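Local coordinates for protein cytochrome C3 (Desulfovibrio desulfuricans, PDB 1UP9) that carries four covalently attached heme c groups in a single chain and probably shuttles electrons between redox partners, at residues E26-E29 / C30-H34; K62-Y65 / Y66-A70. All coordinates share one frame; numbering follows the deposited sequence. Where two conformers were deposited one is given.

How the interactions relate
Both interactions supply an axial histidine to a heme, but to different hemes, and only interaction 1 also bonds its heme covalently through cysteines. Interaction 1 (26-34) attaches its heme through two thioether bonds and places H34 NE2 2.0 Å from the iron; H22 holds the other axial position. Interaction 2 (62-70) gives its heme no thioether link and reaches that iron through H69 NE2, also at 2.0 Å, with H106 as the second ligand. The two contacts follow one another along the chain and lie on opposite sides of its centre. The centres of interactions 1 and 2 are about 17 Å apart. Their nearest atoms are about 8 Å apart, so they do not touch.

Interaction 1 (E26-E29 / C30-H34); sequences EKVE and CVTCH. With HEC (heme c), chain B.
In the conformer described, one of two modelled, V28 reaches T32 and the heme with the same methyl. Its CB lies 3.7 Å from the heme methyl CMC; beyond it, CG1 comes to 3.5 Å from that CMC and also touches T32 CB. The torsion of this conformer accounts for the double contact: CG1 is anti to the backbone N (chi1 -180°), and the two short side chains cross at about a right angle. The backbone turns just after V28. T32 N donates to E29 O over 2.9 Å, with an N-H...O angle of 150°, from above the carbonyl plane and not along a lone pair. C30 O accepts from both C33 N and H34 N, so these bonds wind the short, weakly bonded helix 30-33.

The sequence C30-V31-T32-C33-H34 is the CXXCH motif of c-type cytochromes, and each of its three attachments to the heme can be traced to an atom: two thioethers and one iron ligand. C30 SG is bonded to heme CAB and C33 SG to CAC, each at 1.8 Å. Both cysteines turn SG beside their own backbone N, and the two links tie adjacent pyrrole rings to one turn of chain. H34 comes in from the same side of the macrocycle, its NE2 2.0 Å from the iron. H22 supplies the other axial nitrogen, while the ring of Y43 meets that of H34. On the outer side of the turn, E29 extends alongside V31, the two side chains pointing the same way, with E29 OE1 3.8 Å from V31 CG1.

Interaction 2 (K62-Y65 / Y66-A70); sequences KSLY and YVVHA. With HEC (heme c), chain E.
Y65 and H69 form an offset stack one turn apart on helix 64-69, whose start is N-capped by S63. The ring centroids are 4.1 Å apart and the planes meet at 25°. This is the tight part of the contact. H69 ND1 sits over one face of the tyrosine ring, offset toward its rim, and donates to Y65 O over 2.8 Å; that oxygen lies in the imidazole plane and offers a lone pair. Y65 O also accepts H69 N, so a single carbonyl grips both the backbone and the side chain of the histidine and would limit its rotation about chi2. V68 CG1 covers the opposite face of the imidazole. Held in this way, H69 presents NE2 to the heme iron at 2.0 Å, as H106 does to the same iron, completing bis-histidine ligation. The hydrogen bond to ND1 probably makes the imidazole a stronger electron donor to the metal.

The apolar contact of L64 with V67 is looser. L64 CD1 stands 4.1 Å from V67 CG2, the side chains crossing at about a right angle, and L64 CD2 leans on the propionate carbon CBD of the heme. The more open side lies at the partly exposed Y66, whose ring leads away from 62-65 and has A70 CB over one face. At the cap, S63 OG accepts Y66 N at 3.0 Å with an N-H...O angle of 159°, and is also hydrogen-bonded to A57 O.

Interaction 1 (E26-E29 / C30-H34)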
loop_
_atom_site.group_PDB
_atom_site.type_symbol
_atom_site.label_atom_id
_atom_site.label_comp_id
_atom_site.label_asym_id
_atom_site.label_seq_id
_atom_site.Cartn_x
_atom_site.Cartn_y
_atom_site.Cartn_z
ATOM N N GLU A 26 -4.448 11.237 5.445
ATOM C CA GLU A 26 -3.840 12.186 6.376
ATOM C C GLU A 26 -4.059 11.813 7.838
ATOM O O GLU A 26 -3.230 12.231 8.633
ATOM C CB GLU A 26 -4.368 13.604 6.122
ATOM C CG GLU A 26 -3.719 14.086 4.830
ATOM C CD GLU A 26 -4.107 15.516 4.471
ATOM O OE1 GLU A 26 -4.723 16.168 5.348
ATOM O OE2 GLU A 26 -3.766 15.921 3.334
ATOM N N LYS A 27 -5.088 11.058 8.175
ATOM C CA LYS A 27 -5.282 10.718 9.611
ATOM C C LYS A 27 -4.657 9.363 9.937
ATOM O O LYS A 27 -4.670 8.915 11.084
ATOM C CB LYS A 27 -6.764 10.811 10.033
ATOM C CG LYS A 27 -7.429 12.146 9.722
ATOM C CD LYS A 27 -6.877 13.247 10.577
ATOM C CE LYS A 27 -7.603 14.590 10.441
ATOM N NZ LYS A 27 -8.846 14.444 9.631
ATOM N N VAL A 28 -4.075 8.675 8.964
ATOM C CA VAL A 28 -3.346 7.429 9.176
ATOM C C VAL A 28 -1.911 7.770 9.592
ATOM O O VAL A 28 -1.235 8.588 8.931
ATOM C CB VAL A 28 -3.328 6.555 7.926
ATOM C CG1 VAL A 28 -2.559 5.255 8.172
ATOM C CG2 VAL A 28 -4.760 6.241 7.509
ATOM N N GLU A 29 -1.437 7.169 10.687
ATOM C CA GLU A 29 -0.057 7.411 11.079
ATOM C C GLU A 29 0.927 7.040 9.979
ATOM O O GLU A 29 0.743 5.985 9.377
ATOM C CB GLU A 29 0.262 6.593 12.335
ATOM C CG GLU A 29 -0.462 7.116 13.566
ATOM C CD GLU A 29 -0.198 6.304 14.819
ATOM O OE1 GLU A 29 0.539 5.301 14.703
ATOM O OE2 GLU A 29 -0.774 6.678 15.879
ATOM N N CYS A 30 1.990 7.826 9.744
ATOM C CA CYS A 30 2.931 7.483 8.681
ATOM C C CYS A 30 3.463 6.064 8.853
ATOM O O CYS A 30 3.629 5.313 7.920
ATOM C CB CYS A 30 4.144 8.440 8.619
ATOM S SG CYS A 30 3.839 10.182 8.757
ATOM N N VAL A 31 3.710 5.718 10.123
ATOM C CA VAL A 31 4.366 4.441 10.433
ATOM C C VAL A 31 3.470 3.266 10.147
ATOM O O VAL A 31 3.997 2.151 10.078
ATOM C CB VAL A 31 4.872 4.483 11.892
ATOM C CG1 VAL A 31 3.715 4.292 12.872
ATOM C CG2 VAL A 31 5.986 3.458 12.124
ATOM N N THR A 32 2.154 3.474 9.973
ATOM C CA THR A 32 1.343 2.316 9.573
ATOM C C THR A 32 1.846 1.728 8.270
ATOM O O THR A 32 1.885 0.498 8.086
ATOM C CB THR A 32 -0.100 2.794 9.396
ATOM O OG1 THR A 32 -0.554 3.139 10.729
ATOM C CG2 THR A 32 -0.956 1.689 8.788
ATOM N N CYS A 33 2.230 2.633 7.356
ATOM C CA CYS A 33 2.716 2.215 6.034
ATOM C C CYS A 33 4.243 2.173 5.986
ATOM O O CYS A 33 4.814 1.163 5.614
ATOM C CB CYS A 33 2.165 3.169 4.961
ATOM S SG CYS A 33 0.352 3.102 4.998
ATOM N N HIS A 34 4.802 3.319 6.348
ATOM C CA HIS A 34 6.267 3.452 6.393
ATOM C C HIS A 34 6.738 2.871 7.704
ATOM O O HIS A 34 7.147 3.571 8.642
ATOM C CB HIS A 34 6.653 4.914 6.274
ATOM C CG HIS A 34 6.212 5.529 4.984
ATOM N ND1 HIS A 34 6.851 5.300 3.771
ATOM C CD2 HIS A 34 5.206 6.395 4.710
ATOM C CE1 HIS A 34 6.234 6.001 2.812
ATOM N NE2 HIS A 34 5.233 6.662 3.354
HETATM FE FE HEC B . 4.005 7.908 2.401
HETATM C CHA HEC B . 5.598 7.643 -0.622
HETATM C CHB HEC B . 6.218 10.200 3.388
HETATM C CHC HEC B . 2.074 8.519 5.178
HETATM C CHD HEC B . 2.142 5.093 1.741
HETATM N NA HEC B . 5.560 8.813 1.526
HETATM C C1A HEC B . 6.149 8.529 0.288
HETATM C C2A HEC B . 7.372 9.291 0.138
HETATM C C3A HEC B . 7.516 10.023 1.251
HETATM C C4A HEC B . 6.414 9.703 2.134
HETATM C CMA HEC B . 8.610 11.057 1.586
HETATM C CAA HEC B . 8.307 9.225 -1.066
HETATM C CBA HEC B . 9.348 8.097 -0.873
HETATM C CGA HEC B . 8.755 6.713 -1.082
HETATM O O1A HEC B . 8.625 5.978 -0.067
HETATM O O2A HEC B . 8.445 6.434 -2.274
HETATM N NB HEC B . 4.100 9.182 3.930
HETATM C C1B HEC B . 5.141 10.031 4.214
HETATM C C2B HEC B . 4.916 10.691 5.490
HETATM C C3B HEC B . 3.728 10.239 5.956
HETATM C C4B HEC B . 3.237 9.262 5.015
HETATM C CMB HEC B . 5.878 11.716 6.087
HETATM C CAB HEC B . 2.954 10.619 7.210
HETATM C CBB HEC B . 2.699 12.147 7.298
HETATM N NC HEC B . 2.453 6.998 3.258
HETATM C C1C HEC B . 1.760 7.408 4.407
HETATM C C2C HEC B . 0.697 6.483 4.702
HETATM C C3C HEC B . 0.753 5.538 3.786
HETATM C C4C HEC B . 1.815 5.836 2.866
HETATM C CMC HEC B . -0.194 6.663 5.937
HETATM C CAC HEC B . -0.093 4.261 3.670
HETATM C CBC HEC B . -1.629 4.478 3.758
HETATM N ND HEC B . 3.922 6.618 0.878
HETATM C C1D HEC B . 3.087 5.503 0.812
HETATM C C2D HEC B . 3.337 4.822 -0.444
HETATM C C3D HEC B . 4.289 5.513 -1.113
HETATM C C4D HEC B . 4.663 6.652 -0.297
HETATM C CMD HEC B . 2.615 3.558 -0.867
HETATM C CAD HEC B . 4.905 5.168 -2.474
HETATM C CBD HEC B . 6.222 4.384 -2.265
HETATM C CGD HEC B . 6.744 3.685 -3.493
HETATM O O1D HEC B . 7.148 2.517 -3.313
HETATM O O2D HEC B . 6.735 4.255 -4.565
#

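Interaction 2 (K62-Y65 / Y66-A70)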
loop_
_atom_site.group_PDB
_atom_site.type_symbol
_atom_site.label_atom_id
_atom_site.label_comp_id
_atom_site.label_asym_id
_atom_site.label_seq_id
_atom_site.Cartn_x
_atom_site.Cartn_y
_atom_site.Cartn_z
ATOM N N LYS A 62 9.101 -10.554 0.529
ATOM C CA LYS A 62 9.770 -9.679 -0.446
ATOM C C LYS A 62 8.818 -9.242 -1.552
ATOM O O LYS A 62 9.213 -8.396 -2.372
ATOM C CB LYS A 62 10.962 -10.384 -1.113
ATOM C CG LYS A 62 12.212 -10.539 -0.273
ATOM C CD LYS A 62 13.241 -11.384 -1.030
ATOM N N SER A 63 7.622 -9.820 -1.631
ATOM C CA SER A 63 6.737 -9.520 -2.758
ATOM C C SER A 63 5.989 -8.218 -2.586
ATOM O O SER A 63 5.158 -8.082 -1.686
ATOM C CB SER A 63 5.737 -10.693 -2.936
ATOM O OG SER A 63 4.661 -10.207 -3.728
ATOM N N LEU A 64 6.214 -7.198 -3.410
ATOM C CA LEU A 64 5.463 -5.939 -3.391
ATOM C C LEU A 64 3.982 -6.247 -3.536
ATOM O O LEU A 64 3.117 -5.670 -2.881
ATOM C CB LEU A 64 6.009 -4.966 -4.462
ATOM C CG LEU A 64 5.351 -3.573 -4.416
ATOM C CD1 LEU A 64 5.588 -2.926 -3.046
ATOM C CD2 LEU A 64 5.903 -2.704 -5.543
ATOM N N TYR A 65 3.612 -7.161 -4.460
ATOM C CA TYR A 65 2.213 -7.456 -4.695
ATOM C C TYR A 65 1.560 -7.941 -3.404
ATOM O O TYR A 65 0.431 -7.595 -3.071
ATOM C CB TYR A 65 2.066 -8.540 -5.762
ATOM C CG TYR A 65 0.680 -8.982 -6.119
ATOM C CD1 TYR A 65 -0.010 -8.340 -7.131
ATOM C CD2 TYR A 65 0.076 -10.035 -5.453
ATOM C CE1 TYR A 65 -1.288 -8.786 -7.429
ATOM C CE2 TYR A 65 -1.207 -10.491 -5.743
ATOM C CZ TYR A 65 -1.876 -9.832 -6.745
ATOM O OH TYR A 65 -3.131 -10.243 -7.089
ATOM N N TYR A 66 2.245 -8.817 -2.700
ATOM C CA TYR A 66 1.698 -9.427 -1.482
ATOM C C TYR A 66 1.480 -8.368 -0.428
ATOM O O TYR A 66 0.475 -8.286 0.253
ATOM C CB TYR A 66 2.696 -10.479 -0.974
ATOM C CG TYR A 66 2.173 -11.289 0.168
ATOM C CD1 TYR A 66 1.153 -12.189 0.013
ATOM C CD2 TYR A 66 2.766 -11.108 1.415
ATOM C CE1 TYR A 66 0.735 -12.897 1.123
ATOM C CE2 TYR A 66 2.348 -11.817 2.505
ATOM C CZ TYR A 66 1.326 -12.707 2.345
ATOM O OH TYR A 66 0.947 -13.403 3.476
ATOM N N VAL A 67 2.467 -7.456 -0.252
ATOM C CA VAL A 67 2.330 -6.489 0.841
ATOM C C VAL A 67 1.300 -5.418 0.499
ATOM O O VAL A 67 0.806 -4.746 1.416
ATOM C CB VAL A 67 3.647 -5.828 1.297
ATOM C CG1 VAL A 67 4.686 -6.876 1.678
ATOM C CG2 VAL A 67 4.229 -4.861 0.258
ATOM N N VAL A 68 0.924 -5.281 -0.766
ATOM C CA VAL A 68 -0.181 -4.374 -1.117
ATOM C C VAL A 68 -1.505 -5.084 -0.972
ATOM O O VAL A 68 -2.490 -4.515 -0.482
ATOM C CB VAL A 68 0.071 -3.913 -2.563
ATOM C CG1 VAL A 68 -1.199 -3.334 -3.181
ATOM C CG2 VAL A 68 1.241 -2.933 -2.591
ATOM N N HIS A 69 -1.640 -6.325 -1.463
ATOM C CA HIS A 69 -2.933 -6.909 -1.741
ATOM C C HIS A 69 -3.332 -7.983 -0.699
ATOM O O HIS A 69 -4.526 -8.336 -0.688
ATOM C CB HIS A 69 -2.967 -7.581 -3.122
ATOM C CG HIS A 69 -2.742 -6.662 -4.287
ATOM N ND1 HIS A 69 -1.475 -6.371 -4.745
ATOM C CD2 HIS A 69 -3.584 -6.011 -5.120
ATOM C CE1 HIS A 69 -1.580 -5.539 -5.796
ATOM N NE2 HIS A 69 -2.859 -5.303 -6.055
ATOM N N ALA A 70 -2.416 -8.491 0.114
ATOM C CA ALA A 70 -2.794 -9.574 0.995
ATOM C C ALA A 70 -3.836 -9.087 1.998
ATOM O O ALA A 70 -3.737 -7.995 2.520
ATOM C CB ALA A 70 -1.608 -10.127 1.763
HETATM FE FE HEC E . -3.655 -4.179 -7.526
HETATM C CHA HEC E . -0.581 -3.852 -8.981
HETATM C CHB HEC E . -4.054 -7.117 -9.188
HETATM C CHC HEC E . -6.827 -4.358 -6.307
HETATM C CHD HEC E . -3.050 -1.447 -5.585
HETATM N NA HEC E . -2.590 -5.211 -8.857
HETATM C C1A HEC E . -1.360 -4.898 -9.395
HETATM C C2A HEC E . -0.985 -5.831 -10.428
HETATM C C3A HEC E . -1.942 -6.757 -10.474
HETATM C C4A HEC E . -2.934 -6.393 -9.509
HETATM C CMA HEC E . -2.036 -8.015 -11.346
HETATM C CAA HEC E . 0.304 -5.689 -11.265
HETATM C CBA HEC E . 1.498 -6.302 -10.527
HETATM C CGA HEC E . 2.814 -5.922 -11.196
HETATM O O1A HEC E . 2.769 -5.053 -12.093
HETATM O O2A HEC E . 3.839 -6.486 -10.780
HETATM N NB HEC E . -5.134 -5.492 -7.693
HETATM C C1B HEC E . -5.059 -6.708 -8.313
HETATM C C2B HEC E . -6.227 -7.465 -7.953
HETATM C C3B HEC E . -7.052 -6.690 -7.226
HETATM C C4B HEC E . -6.378 -5.423 -7.055
HETATM C CMB HEC E . -6.459 -8.911 -8.415
HETATM C CAB HEC E . -8.453 -6.963 -6.667
HETATM C CBB HEC E . -8.399 -7.891 -5.434
HETATM N NC HEC E . -4.718 -3.120 -6.252
HETATM C C1C HEC E . -6.074 -3.261 -5.953
HETATM C C2C HEC E . -6.555 -2.146 -5.169
HETATM C C3C HEC E . -5.492 -1.368 -4.942
HETATM C C4C HEC E . -4.333 -1.963 -5.590
HETATM C CMC HEC E . -8.033 -1.961 -4.771
HETATM C CAC HEC E . -5.358 -0.047 -4.213
HETATM C CBC HEC E . -5.865 -0.111 -2.747
HETATM N ND HEC E . -2.082 -2.983 -7.249
HETATM C C1D HEC E . -2.013 -1.940 -6.351
HETATM C C2D HEC E . -0.674 -1.412 -6.347
HETATM C C3D HEC E . 0.030 -2.026 -7.320
HETATM C C4D HEC E . -0.871 -3.015 -7.913
HETATM C CMD HEC E . -0.160 -0.322 -5.420
HETATM C CAD HEC E . 1.482 -1.780 -7.757
HETATM C CBD HEC E . 2.521 -2.430 -6.805
HETATM C CGD HEC E . 2.545 -3.920 -6.947
HETATM O O1D HEC E . 3.398 -4.454 -7.694
HETATM O O2D HEC E . 1.672 -4.588 -6.346
#